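Local structure of TRAP dicarboxylate ABC transporter, substrate-binding protein (Roseobacter denitrificans, 4OVQ) at residues P94-A99 / A131-Q136; F87-I92 / P233-I238; E162-R167 / V201-E206. The protein binds beta-D-glucuronate and probably serves as the periplasmic solute-binding component of a TRAP transporter. All coordinates share one frame; numbering follows the deposited sequence.

In the fold
Contacts 1 and 2 adjoin, their centres about 10 Å apart, and both reach the five-stranded mixed sheet, where strands 135-141 and 234-239 are neighbours; Q136 probably bonds to I238 there, and A99 packs on L89 and I92. Contact 2 is wholly buried near the centre of the molecule, with backbone pairing and a polar grip on the sugar. Contact 1 is only partly buried, and aliphatic packing and one bridging water replace direct hydrogen bonds. Contact 3, about 24 Å from contact 2 between centres, is also mainly buried but joins two other short strands and carries a salt bridge toward its solvent side. Contacts 2 and 3 do not touch, yet both bind the same glucuronate.

Contact 1: P94-A99 / A131-Q136; sequences PLVPAA and AEKGIQ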
ATOM      1  N   PRO A  94      -8.748  -8.198   0.006  1.00 14.42           N
ATOM      2  CA  PRO A  94      -9.624  -9.317   0.407  1.00 16.71           C
ATOM      3  C   PRO A  94     -11.100  -8.902   0.473  1.00 17.00           C
ATOM      4  O   PRO A  94     -11.963  -9.770   0.321  1.00 19.83           O
ATOM      5  CB  PRO A  94      -9.092  -9.688   1.781  1.00 15.53           C
ATOM      6  CG  PRO A  94      -7.575  -9.324   1.699  1.00 11.49           C
ATOM      7  CD  PRO A  94      -7.620  -8.002   0.944  1.00 11.41           C
ATOM      8  N   LEU A  95     -11.385  -7.610   0.637  1.00 14.28           N
ATOM      9  CA  LEU A  95     -12.756  -7.099   0.696  1.00 17.02           C
ATOM     10  C   LEU A  95     -13.338  -6.786  -0.698  1.00 20.45           C
ATOM     11  O   LEU A  95     -14.559  -6.876  -0.906  1.00 20.91           O
ATOM     12  CB  LEU A  95     -12.785  -5.829   1.546  1.00 14.93           C
ATOM     13  CG  LEU A  95     -14.069  -4.987   1.513  1.00 20.08           C
ATOM     14  CD1 LEU A  95     -15.188  -5.721   2.212  1.00 24.78           C
ATOM     15  CD2 LEU A  95     -13.879  -3.606   2.142  1.00 24.33           C
ATOM     16  N   VAL A  96     -12.468  -6.402  -1.636  1.00 12.86           N
ATOM     17  CA  VAL A  96     -12.864  -5.854  -2.928  1.00 15.63           C
ATOM     18  C   VAL A  96     -12.094  -6.504  -4.076  1.00 16.44           C
ATOM     19  O   VAL A  96     -10.954  -6.157  -4.342  1.00 13.30           O
ATOM     20  CB  VAL A  96     -12.582  -4.318  -3.004  1.00 17.23           C
ATOM     21  CG1 VAL A  96     -13.190  -3.711  -4.250  1.00 14.56           C
ATOM     22  CG2 VAL A  96     -13.108  -3.585  -1.782  1.00 13.75           C
ATOM     23  N   PRO A  97     -12.710  -7.468  -4.782  1.00 15.00           N
ATOM     24  CA  PRO A  97     -12.031  -8.217  -5.827  1.00 18.23           C
ATOM     25  C   PRO A  97     -11.288  -7.362  -6.834  1.00 13.12           C
ATOM     26  O   PRO A  97     -10.192  -7.727  -7.209  1.00 16.85           O
ATOM     27  CB  PRO A  97     -13.184  -8.957  -6.527  1.00 19.45           C
ATOM     28  CG  PRO A  97     -14.190  -9.136  -5.464  1.00 19.60           C
ATOM     29  CD  PRO A  97     -14.103  -7.902  -4.597  1.00 23.30           C
ATOM     30  N   ALA A  98     -11.884  -6.257  -7.282  1.00 13.87           N
ATOM     31  CA  ALA A  98     -11.263  -5.449  -8.335  1.00 16.38           C
ATOM     32  C   ALA A  98     -10.027  -4.776  -7.760  1.00 14.05           C
ATOM     33  O   ALA A  98      -9.010  -4.674  -8.437  1.00 18.10           O
ATOM     34  CB  ALA A  98     -12.240  -4.436  -8.930  1.00 19.51           C
ATOM     35  N   ALA A  99     -10.105  -4.339  -6.498  1.00 17.64           N
ATOM     36  CA  ALA A  99      -8.958  -3.681  -5.876  1.00 16.86           C
ATOM     37  C   ALA A  99      -7.837  -4.664  -5.688  1.00 15.56           C
ATOM     38  O   ALA A  99      -6.660  -4.310  -5.699  1.00 14.58           O
ATOM     39  CB  ALA A  99      -9.338  -3.074  -4.541  1.00 14.99           C
ATOM     40  N   ALA A 131     -16.411   1.411  -4.036  1.00 20.98           N
ATOM     41  CA  ALA A 131     -17.610   2.139  -3.667  1.00 23.93           C
ATOM     42  C   ALA A 131     -18.737   1.144  -3.364  1.00 18.77           C
ATOM     43  O   ALA A 131     -19.493   1.327  -2.405  1.00 25.20           O
ATOM     44  CB  ALA A 131     -18.003   3.103  -4.795  1.00 24.34           C
ATOM     45  N   GLU A 132     -18.785   0.074  -4.166  1.00 28.13           N
ATOM     46  CA  GLU A 132     -19.671  -1.083  -4.005  1.00 29.22           C
ATOM     47  C   GLU A 132     -19.594  -1.766  -2.625  1.00 25.52           C
ATOM     48  O   GLU A 132     -20.588  -2.298  -2.132  1.00 34.03           O
ATOM     49  CB  GLU A 132     -19.367  -2.095  -5.131  1.00 33.70           C
ATOM     50  CG  GLU A 132     -19.786  -3.549  -4.885  1.00 30.98           C
ATOM     51  CD  GLU A 132     -19.309  -4.499  -5.997  1.00 37.15           C
ATOM     52  OE1 GLU A 132     -19.195  -4.055  -7.162  1.00 40.85           O
ATOM     53  OE2 GLU A 132     -19.039  -5.689  -5.708  1.00 42.17           O
ATOM     54  N   LYS A 133     -18.412  -1.753  -2.012  1.00 21.82           N
ATOM     55  CA  LYS A 133     -18.231  -2.245  -0.643  1.00 12.11           C
ATOM     56  C   LYS A 133     -18.173  -1.137   0.415  1.00 18.48           C
ATOM     57  O   LYS A 133     -17.667  -1.359   1.511  1.00 17.54           O
ATOM     58  CB  LYS A 133     -16.952  -3.088  -0.544  1.00 13.29           C
ATOM     59  CG  LYS A 133     -16.940  -4.320  -1.423  1.00 18.82           C
ATOM     60  CD  LYS A 133     -17.927  -5.388  -0.953  1.00 19.86           C
ATOM     61  CE  LYS A 133     -18.002  -6.499  -1.960  1.00 26.96           C
ATOM     62  NZ  LYS A 133     -18.311  -7.786  -1.304  1.00 32.67           N
ATOM     63  N   GLY A 134     -18.678   0.049   0.082  1.00 17.59           N
ATOM     64  CA  GLY A 134     -18.906   1.091   1.059  1.00 16.43           C
ATOM     65  C   GLY A 134     -17.747   2.037   1.313  1.00 12.95           C
ATOM     66  O   GLY A 134     -17.777   2.842   2.243  1.00 16.32           O
ATOM     67  N   ILE A 135     -16.711   1.915   0.490  1.00 14.02           N
ATOM     68  CA  ILE A 135     -15.543   2.765   0.657  1.00 15.12           C
ATOM     69  C   ILE A 135     -15.159   3.512  -0.618  1.00 12.64           C
ATOM     70  O   ILE A 135     -14.768   2.920  -1.616  1.00 20.52           O
ATOM     71  CB  ILE A 135     -14.350   1.991   1.197  1.00 14.15           C
ATOM     72  CG1 ILE A 135     -13.870   0.931   0.242  1.00 22.54           C
ATOM     73  CG2 ILE A 135     -14.635   1.407   2.574  1.00 17.34           C
ATOM     74  CD1 ILE A 135     -12.966  -0.055   0.912  1.00 26.71           C
ATOM     75  N   GLN A 136     -15.297   4.824  -0.579  1.00 10.83           N
ATOM     76  CA  GLN A 136     -15.065   5.641  -1.771  1.00 16.11           C
ATOM     77  C   GLN A 136     -13.607   6.165  -1.827  1.00 13.14           C
ATOM     78  O   GLN A 136     -13.185   6.925  -0.948  1.00 11.24           O
ATOM     79  CB  GLN A 136     -16.036   6.814  -1.717  1.00 18.68           C
ATOM     80  CG  GLN A 136     -15.773   7.937  -2.665  1.00 26.17           C
ATOM     81  CD  GLN A 136     -16.359   7.649  -3.978  1.00 24.85           C
ATOM     82  OE1 GLN A 136     -17.559   7.365  -4.081  1.00 30.47           O
ATOM     83  NE2 GLN A 136     -15.524   7.639  -5.003  1.00 28.11           N
TER
HETATM   84  O   HOH W   1     -15.946  -8.827   0.122  1.00 38.45           O
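K133 lays its aliphatic chain along L95 and V96. CB packs against L95 CG at 4.0 Å and also meets V96 CG2. CG sits at the same methyl, 3.9 Å from V96 CG2, and lies 3.5 Å from the carbonyl O of L95. A bend at chi2 (-69°) then turns the chain so that CD and CE stay beside L95 O, while CD also brushes L95 CD1. The L95 and K133 side chains lie alongside each other, pointing opposite ways. At the tip the ammonium reaches L95 O through a water: K133 NZ donates to the water at 3.0 Å, and the water donates to L95 O at 2.6 Å. The other branch of L95 works differently, with CD2 meeting I135 CD1 tip to tip at 3.9 Å. Cutting L95 back to an alanine is likely to open a gap beside the K133 methylenes and leave I135 CD1 without its leucine methyl. Segment 131-136 turns through a Schellman motif that ends helix 121-132: I135 N bonds to M130 O and G134 N to A131 O, with G134, at positive phi, the C-prime residue. The loop 94-99 therefore packs where that helix ends and strand 135-141 begins; V96 and I135 both touch M130, and I135 also rests on C237 of the adjacent strand 234-239.

Contact 2: F87-I92 / P233-I238; sequences FNLGPI and PECICI. With BDP (beta-D-glucopyranuronic acid), chain C.
The F87 ring receives C237 obliquely, CB lying 3.6 Å from F87 CD2, while C237 SG sits at the ring edge, 77° off the normal; the W29 ring meets the same phenyl at a slant. The N88 amide and the E234 carboxylate stand almost perpendicular, their planes 87° apart. With N88 CG opposite the main-chain N (chi1 -171°), N88 ND2 reaches E234 OE2 at 2.9 Å, nearly straight, the oxygen in the amide plane but the amide on the anti side of the carboxylate and tilted out of its plane. E234 OE2 also accepts from O2 of the glucuronate at 2.5 Å, so two donors fix this buried oxygen. At the other end, G90 N reaches N88 OD1 from above the carbonyl plane at 2.9 Å; N88 is the N-cap of the short, weakly bonded helix 89-92. Strands 84-88 and 234-239 run antiparallel inside a sheet of order 2-1-3-5-4, as in type II periplasmic binding proteins. F87 and C235 form the hydrogen-bonded pair and N88 and E234 the non-hydrogen-bonded one. L89 N continues the pairing to P233 O at 3.0 Å. L89 CD1 approaches C235 SG, with M130 of helix 121-132 also on this cysteine.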
ATOM      1  N   PHE A  87      -5.505   4.358   3.194  1.00  6.40           N
ATOM      2  CA  PHE A  87      -5.331   2.929   3.143  1.00  6.32           C
ATOM      3  C   PHE A  87      -4.462   2.495   1.942  1.00  6.02           C
ATOM      4  O   PHE A  87      -4.707   2.868   0.779  1.00  7.77           O
ATOM      5  CB  PHE A  87      -6.685   2.202   3.075  1.00  6.76           C
ATOM      6  CG  PHE A  87      -7.558   2.417   4.262  1.00  6.64           C
ATOM      7  CD1 PHE A  87      -7.022   2.425   5.535  1.00  9.28           C
ATOM      8  CD2 PHE A  87      -8.924   2.600   4.082  1.00  8.98           C
ATOM      9  CE1 PHE A  87      -7.834   2.630   6.642  1.00  9.98           C
ATOM     10  CE2 PHE A  87      -9.755   2.796   5.163  1.00  8.89           C
ATOM     11  CZ  PHE A  87      -9.211   2.804   6.439  1.00 10.82           C
ATOM     12  N   ASN A  88      -3.486   1.646   2.240  1.00  7.67           N
ATOM     13  CA  ASN A  88      -2.821   0.864   1.195  1.00  7.08           C
ATOM     14  C   ASN A  88      -3.831  -0.107   0.586  1.00  5.74           C
ATOM     15  O   ASN A  88      -4.657  -0.677   1.307  1.00  6.95           O
ATOM     16  CB  ASN A  88      -1.721   0.064   1.853  1.00  6.12           C
ATOM     17  CG  ASN A  88      -0.790  -0.632   0.869  1.00  8.56           C
ATOM     18  OD1 ASN A  88      -0.976  -1.822   0.562  1.00  6.84           O
ATOM     19  ND2 ASN A  88       0.265   0.056   0.459  1.00  8.90           N
ATOM     20  N   LEU A  89      -3.797  -0.322  -0.721  1.00  8.18           N
ATOM     21  CA  LEU A  89      -4.791  -1.229  -1.324  1.00  9.15           C
ATOM     22  C   LEU A  89      -4.579  -2.705  -1.008  1.00  7.16           C
ATOM     23  O   LEU A  89      -5.489  -3.500  -1.180  1.00  9.24           O
ATOM     24  CB  LEU A  89      -4.924  -0.997  -2.832  1.00  9.55           C
ATOM     25  CG  LEU A  89      -6.133  -0.115  -3.146  1.00  9.81           C
ATOM     26  CD1 LEU A  89      -5.996   1.286  -2.606  1.00 10.01           C
ATOM     27  CD2 LEU A  89      -6.414  -0.095  -4.658  1.00 17.73           C
ATOM     28  N   GLY A  90      -3.392  -3.064  -0.520  1.00  7.64           N
ATOM     29  CA  GLY A  90      -3.102  -4.444  -0.148  1.00  7.86           C
ATOM     30  C   GLY A  90      -4.137  -5.081   0.754  1.00  7.11           C
ATOM     31  O   GLY A  90      -4.743  -6.093   0.430  1.00  8.02           O
ATOM     32  N   PRO A  91      -4.375  -4.487   1.913  1.00  6.97           N
ATOM     33  CA  PRO A  91      -5.390  -5.018   2.846  1.00  6.28           C
ATOM     34  C   PRO A  91      -6.842  -4.759   2.428  1.00  6.25           C
ATOM     35  O   PRO A  91      -7.755  -5.346   3.018  1.00 10.82           O
ATOM     36  CB  PRO A  91      -5.042  -4.320   4.167  1.00 10.16           C
ATOM     37  CG  PRO A  91      -3.650  -3.762   3.966  1.00 17.94           C
ATOM     38  CD  PRO A  91      -3.570  -3.428   2.528  1.00  8.56           C
ATOM     39  N   ILE A  92      -7.045  -3.909   1.420  1.00  7.48           N
ATOM     40  CA  ILE A  92      -8.384  -3.750   0.815  1.00  9.34           C
ATOM     41  C   ILE A  92      -8.751  -4.909  -0.125  1.00  6.82           C
ATOM     42  O   ILE A  92      -9.949  -5.241  -0.301  1.00 12.32           O
ATOM     43  CB  ILE A  92      -8.524  -2.401   0.083  1.00 11.00           C
ATOM     44  CG1 ILE A  92      -8.389  -1.249   1.098  1.00 10.92           C
ATOM     45  CG2 ILE A  92      -9.842  -2.339  -0.701  1.00  9.26           C
ATOM     46  CD1 ILE A  92      -8.465   0.080   0.513  1.00 13.05           C
ATOM     47  N   PRO A 233      -0.732   0.861  -4.900  1.00  8.87           N
ATOM     48  CA  PRO A 233      -1.050   2.256  -4.601  1.00  9.24           C
ATOM     49  C   PRO A 233      -1.791   2.353  -3.276  1.00  9.56           C
ATOM     50  O   PRO A 233      -2.252   1.342  -2.713  1.00  9.00           O
ATOM     51  CB  PRO A 233      -2.001   2.642  -5.737  1.00 10.41           C
ATOM     52  CG  PRO A 233      -2.715   1.380  -6.063  1.00  9.91           C
ATOM     53  CD  PRO A 233      -1.670   0.301  -5.893  1.00 11.40           C
ATOM     54  N   GLU A 234      -1.928   3.571  -2.785  1.00  9.46           N
ATOM     55  CA  GLU A 234      -2.787   3.809  -1.653  1.00  7.32           C
ATOM     56  C   GLU A 234      -3.835   4.797  -2.059  1.00  7.38           C
ATOM     57  O   GLU A 234      -3.784   5.378  -3.144  1.00  8.09           O
ATOM     58  CB  GLU A 234      -1.982   4.323  -0.448  1.00  7.01           C
ATOM     59  CG  GLU A 234      -0.677   3.560  -0.210  1.00  7.07           C
ATOM     60  CD  GLU A 234      -0.221   3.592   1.219  1.00  6.71           C
ATOM     61  OE1 GLU A 234      -0.611   4.527   1.946  1.00  9.42           O
ATOM     62  OE2 GLU A 234       0.545   2.668   1.567  1.00  7.95           O
ATOM     63  N   CYS A 235      -4.805   4.995  -1.192  1.00  7.04           N
ATOM     64  CA  CYS A 235      -5.800   5.997  -1.440  1.00  7.68           C
ATOM     65  C   CYS A 235      -6.087   6.825  -0.184  1.00  8.39           C
ATOM     66  O   CYS A 235      -5.748   6.419   0.933  1.00  9.84           O
ATOM     67  CB  CYS A 235      -7.080   5.342  -1.954  1.00 12.35           C
ATOM     68  SG  CYS A 235      -7.921   4.341  -0.684  1.00 11.62           S
ATOM     69  N   ILE A 236      -6.717   7.961  -0.391  1.00  6.86           N
ATOM     70  CA  ILE A 236      -7.508   8.632   0.607  1.00  6.92           C
ATOM     71  C   ILE A 236      -8.914   8.074   0.414  1.00  6.66           C
ATOM     72  O   ILE A 236      -9.449   8.210  -0.703  1.00  8.94           O
ATOM     73  CB  ILE A 236      -7.506  10.179   0.406  1.00  8.39           C
ATOM     74  CG1 ILE A 236      -6.079  10.750   0.379  1.00  9.27           C
ATOM     75  CG2 ILE A 236      -8.363  10.867   1.480  1.00  9.13           C
ATOM     76  CD1 ILE A 236      -6.023  12.242   0.180  1.00  8.67           C
ATOM     77  N   CYS A 237      -9.489   7.469   1.470  1.00 10.05           N
ATOM     78  CA  CYS A 237     -10.720   6.620   1.508  1.00 18.56           C
ATOM     79  C   CYS A 237     -11.744   7.421   2.343  1.00 11.49           C
ATOM     80  O   CYS A 237     -11.377   8.010   3.361  1.00 11.14           O
ATOM     81  CB  CYS A 237     -10.498   5.163   2.183  1.00  6.20           C
ATOM     82  SG  CYS A 237     -11.743   4.033   1.850  1.00 24.33           S
ATOM     83  N   ILE A 238     -13.002   7.462   1.917  1.00  8.87           N
ATOM     84  CA  ILE A 238     -14.086   7.967   2.781  1.00 10.85           C
ATOM     85  C   ILE A 238     -15.232   6.956   2.791  1.00  8.87           C
ATOM     86  O   ILE A 238     -15.574   6.340   1.775  1.00 10.15           O
ATOM     87  CB  ILE A 238     -14.616   9.392   2.341  1.00 11.60           C
ATOM     88  CG1 ILE A 238     -15.584   9.994   3.383  1.00 10.79           C
ATOM     89  CG2 ILE A 238     -15.230   9.351   0.953  1.00 15.07           C
ATOM     90  CD1 ILE A 238     -15.885  11.478   3.188  1.00 12.18           C
TER
HETATM   91  C1  BDP C 402       3.366   0.288   3.826  1.00  7.53           C
HETATM   92  C2  BDP C 402       1.995   0.891   3.662  1.00  6.68           C
HETATM   93  C3  BDP C 402       1.293   0.720   4.938  1.00  5.36           C
HETATM   94  C4  BDP C 402       1.197  -0.727   5.287  1.00  6.15           C
HETATM   95  C5  BDP C 402       2.574  -1.344   5.357  1.00  7.19           C
HETATM   96  C6  BDP C 402       2.546  -2.850   5.661  1.00  6.28           C
HETATM   97  O2  BDP C 402       2.221   2.321   3.420  1.00  7.35           O
HETATM   98  O3  BDP C 402      -0.086   1.174   4.675  1.00  6.19           O
HETATM   99  O4  BDP C 402       0.496  -0.887   6.592  1.00  6.66           O
HETATM  100  O5  BDP C 402       3.288  -1.143   4.145  1.00  6.88           O
HETATM  101  O6A BDP C 402       1.656  -3.302   6.442  1.00  8.44           O
HETATM  102  O1  BDP C 402       4.139   0.363   2.663  1.00  7.09           O
HETATM  103  O6B BDP C 402       3.531  -3.486   5.212  1.00  7.81           O

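Contact 3: E162-R167 / V201-E206; sequences EGMKVR and VVDGAE. With BDP (beta-D-glucopyranuronic acid), chain C.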
ATOM      1  N   GLU A 162      13.910 -19.843  -0.154  1.00 19.67           N
ATOM      2  CA  GLU A 162      13.471 -21.143   0.341  1.00 14.90           C
ATOM      3  C   GLU A 162      13.778 -21.260   1.828  1.00 17.83           C
ATOM      4  O   GLU A 162      14.902 -21.011   2.258  1.00 20.15           O
ATOM      5  CB  GLU A 162      14.151 -22.279  -0.442  1.00 25.52           C
ATOM      6  CG  GLU A 162      14.272 -23.606   0.325  1.00 39.29           C
ATOM      7  CD  GLU A 162      13.001 -24.443   0.328  1.00 40.86           C
ATOM      8  OE1 GLU A 162      12.125 -24.215  -0.537  1.00 39.46           O
ATOM      9  OE2 GLU A 162      12.896 -25.335   1.210  1.00 42.91           O
ATOM     10  N   GLY A 163      12.753 -21.608   2.604  1.00 16.97           N
ATOM     11  CA  GLY A 163      12.875 -21.797   4.035  1.00 20.39           C
ATOM     12  C   GLY A 163      12.817 -20.511   4.839  1.00 19.18           C
ATOM     13  O   GLY A 163      12.809 -20.569   6.066  1.00 17.61           O
HETATM   14  N   MSE A 164      12.780 -19.359   4.177  1.00 15.99           N
HETATM   15  CA  MSE A 164      12.777 -18.088   4.898  1.00 15.19           C
HETATM   16  C   MSE A 164      11.356 -17.740   5.407  1.00 13.21           C
HETATM   17  O   MSE A 164      10.389 -17.815   4.643  1.00 14.30           O
HETATM   18  CB  MSE A 164      13.316 -16.962   4.004  1.00 17.72           C
HETATM   19  CG  MSE A 164      13.586 -15.667   4.742  1.00 13.13           C
HETATM   20 SE   MSE A 164      14.200 -14.245   3.554  1.00 21.82          SE
HETATM   21  CE  MSE A 164      15.983 -14.866   3.202  1.00 14.26           C
ATOM     22  N   LYS A 165      11.234 -17.343   6.678  1.00 13.77           N
ATOM     23  CA  LYS A 165       9.949 -16.901   7.243  1.00 12.41           C
ATOM     24  C   LYS A 165       9.822 -15.440   6.888  1.00 10.59           C
ATOM     25  O   LYS A 165      10.584 -14.608   7.379  1.00 12.47           O
ATOM     26  CB  LYS A 165       9.895 -17.036   8.778  1.00 13.97           C
ATOM     27  CG  LYS A 165      10.250 -18.408   9.330  1.00 16.22           C
ATOM     28  CD  LYS A 165      10.313 -18.362  10.879  1.00 26.27           C
ATOM     29  CE  LYS A 165      11.499 -17.508  11.429  1.00 23.36           C
ATOM     30  NZ  LYS A 165      12.760 -18.331  11.459  1.00 29.32           N
ATOM     31  N   VAL A 166       8.886 -15.118   6.005  1.00  9.58           N
ATOM     32  CA  VAL A 166       8.729 -13.733   5.544  1.00  8.98           C
ATOM     33  C   VAL A 166       7.352 -13.183   5.926  1.00  8.41           C
ATOM     34  O   VAL A 166       6.317 -13.748   5.607  1.00 10.52           O
ATOM     35  CB  VAL A 166       8.915 -13.607   4.022  1.00  9.41           C
ATOM     36  CG1 VAL A 166       8.892 -12.127   3.626  1.00  9.20           C
ATOM     37  CG2 VAL A 166      10.209 -14.329   3.553  1.00 10.32           C
ATOM     38  N   ARG A 167       7.359 -12.079   6.664  1.00  8.90           N
ATOM     39  CA  ARG A 167       6.128 -11.401   7.010  1.00  7.53           C
ATOM     40  C   ARG A 167       5.557 -10.730   5.774  1.00  8.61           C
ATOM     41  O   ARG A 167       6.283 -10.124   4.969  1.00  9.22           O
ATOM     42  CB  ARG A 167       6.371 -10.345   8.083  1.00  9.31           C
ATOM     43  CG  ARG A 167       5.099  -9.550   8.511  1.00  8.37           C
ATOM     44  CD  ARG A 167       4.892  -8.322   7.640  1.00  6.94           C
ATOM     45  NE  ARG A 167       3.672  -7.582   7.947  1.00  6.41           N
ATOM     46  CZ  ARG A 167       3.342  -6.444   7.352  1.00  6.73           C
ATOM     47  NH1 ARG A 167       4.160  -5.931   6.445  1.00  8.52           N
ATOM     48  NH2 ARG A 167       2.211  -5.829   7.686  1.00  9.21           N
ATOM     49  N   VAL A 201      11.177 -14.343  15.204  1.00 10.80           N
ATOM     50  CA  VAL A 201       9.889 -14.939  14.882  1.00 13.41           C
ATOM     51  C   VAL A 201       9.636 -14.921  13.370  1.00 14.71           C
ATOM     52  O   VAL A 201       9.030 -15.861  12.839  1.00 15.47           O
ATOM     53  CB  VAL A 201       8.750 -14.242  15.641  1.00 14.71           C
ATOM     54  CG1 VAL A 201       7.394 -14.638  15.090  1.00 15.86           C
ATOM     55  CG2 VAL A 201       8.845 -14.562  17.137  1.00 19.22           C
ATOM     56  N   VAL A 202      10.103 -13.872  12.687  1.00 10.96           N
ATOM     57  CA  VAL A 202      10.203 -13.916  11.228  1.00 10.97           C
ATOM     58  C   VAL A 202      11.638 -13.603  10.860  1.00 14.54           C
ATOM     59  O   VAL A 202      12.367 -13.014  11.645  1.00 13.53           O
ATOM     60  CB  VAL A 202       9.213 -12.940  10.506  1.00 11.43           C
ATOM     61  CG1 VAL A 202       7.773 -13.360  10.760  1.00 13.78           C
ATOM     62  CG2 VAL A 202       9.401 -11.490  10.943  1.00 11.25           C
ATOM     63  N   ASP A 203      12.056 -14.043   9.683  1.00 10.07           N
ATOM     64  CA  ASP A 203      13.400 -13.787   9.197  1.00 12.47           C
ATOM     65  C   ASP A 203      13.482 -12.493   8.402  1.00 12.36           C
ATOM     66  O   ASP A 203      14.527 -11.870   8.336  1.00 11.48           O
ATOM     67  CB  ASP A 203      13.839 -14.925   8.269  1.00 12.23           C
ATOM     68  CG  ASP A 203      13.914 -16.280   8.979  1.00 14.62           C
ATOM     69  OD1 ASP A 203      14.368 -16.356  10.158  1.00 16.72           O
ATOM     70  OD2 ASP A 203      13.502 -17.304   8.377  1.00 15.04           O
ATOM     71  N   GLY A 204      12.394 -12.107   7.751  1.00  9.11           N
ATOM     72  CA  GLY A 204      12.404 -10.965   6.862  1.00 10.80           C
ATOM     73  C   GLY A 204      11.004 -10.455   6.621  1.00  8.67           C
ATOM     74  O   GLY A 204      10.010 -10.966   7.172  1.00  8.38           O
ATOM     75  N   ALA A 205      10.939  -9.433   5.786  1.00  9.45           N
ATOM     76  CA  ALA A 205       9.689  -8.834   5.391  1.00  8.35           C
ATOM     77  C   ALA A 205       9.916  -8.137   4.053  1.00 10.09           C
ATOM     78  O   ALA A 205      10.889  -8.412   3.368  1.00 11.26           O
ATOM     79  CB  ALA A 205       9.239  -7.870   6.468  1.00  9.38           C
ATOM     80  N   GLU A 206       8.993  -7.274   3.636  1.00 10.58           N
ATOM     81  CA  GLU A 206       9.143  -6.576   2.368  1.00 10.84           C
ATOM     82  C   GLU A 206       8.380  -5.257   2.405  1.00 11.25           C
ATOM     83  O   GLU A 206       7.293  -5.168   2.998  1.00  9.90           O
ATOM     84  CB  GLU A 206       8.705  -7.467   1.202  1.00  9.43           C
ATOM     85  CG  GLU A 206       7.400  -8.239   1.377  1.00 10.78           C
ATOM     86  CD  GLU A 206       6.143  -7.400   1.100  1.00 10.57           C
ATOM     87  OE1 GLU A 206       5.259  -7.340   2.001  1.00  8.09           O
ATOM     88  OE2 GLU A 206       6.020  -6.819  -0.010  1.00 10.43           O
TER
HETATM   89  C1  BDP C 402       3.366   0.288   3.826  1.00  7.53           C
HETATM   90  C2  BDP C 402       1.995   0.891   3.662  1.00  6.68           C
HETATM   91  C3  BDP C 402       1.293   0.720   4.938  1.00  5.36           C
HETATM   92  C4  BDP C 402       1.197  -0.727   5.287  1.00  6.15           C
HETATM   93  C5  BDP C 402       2.574  -1.344   5.357  1.00  7.19           C
HETATM   94  C6  BDP C 402       2.546  -2.850   5.661  1.00  6.28           C
HETATM   95  O2  BDP C 402       2.221   2.321   3.420  1.00  7.35           O
HETATM   96  O3  BDP C 402      -0.086   1.174   4.675  1.00  6.19           O
HETATM   97  O4  BDP C 402       0.496  -0.887   6.592  1.00  6.66           O
HETATM   98  O5  BDP C 402       3.288  -1.143   4.145  1.00  6.88           O
HETATM   99  O6A BDP C 402       1.656  -3.302   6.442  1.00  8.44           O
HETATM  100  O1  BDP C 402       4.139   0.363   2.663  1.00  7.09           O
HETATM  101  O6B BDP C 402       3.531  -3.486   5.212  1.00  7.81           O
HETATM  102  O   HOH W   2      13.152 -20.065   8.992  1.00 25.37           O
HETATM  103  O   HOH W   3       6.160  -7.390   4.686  1.00  7.85           O
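Strands 165-168 and 204-207 run roughly parallel, splayed by 37° and joined by a single bridge, V166 with G204; the first of them carries R167, whose paired hydrogen bonds to a ligand carboxylate are characteristic of TRAP solute-binding proteins. K165 O accepts from both D203 N and G204 N, and two residues on, R167 N donates to G204 O at 2.9 Å. The D203 carboxylate is gripped twice by K165: the backbone N meets OD2 on its anti side, well out of the carboxylate plane, in an almost straight bond of 2.8 Å, and NZ forms a salt bridge with OD1 from above that plane at 2.9 Å. Bends at chi3 and chi4 fold the lysine back to it. A water joins G163 O, K165 NZ and D203 OD2, while CG of selenomethionine M164 presses on D203 CB at 3.6 Å. With CG opposite the main-chain N (chi1 179°) and a bend at chi2, the R167 chain reaches the glucuronate; M188 O holds NE. Its guanidinium meets the sugar's carboxylate edge-on, NH1 to O6B at 2.8 Å and NH2 to O6A at 2.9 Å. R167 NH1 also donates to a water that accepts from E206 N, 3.0 Å from each nitrogen.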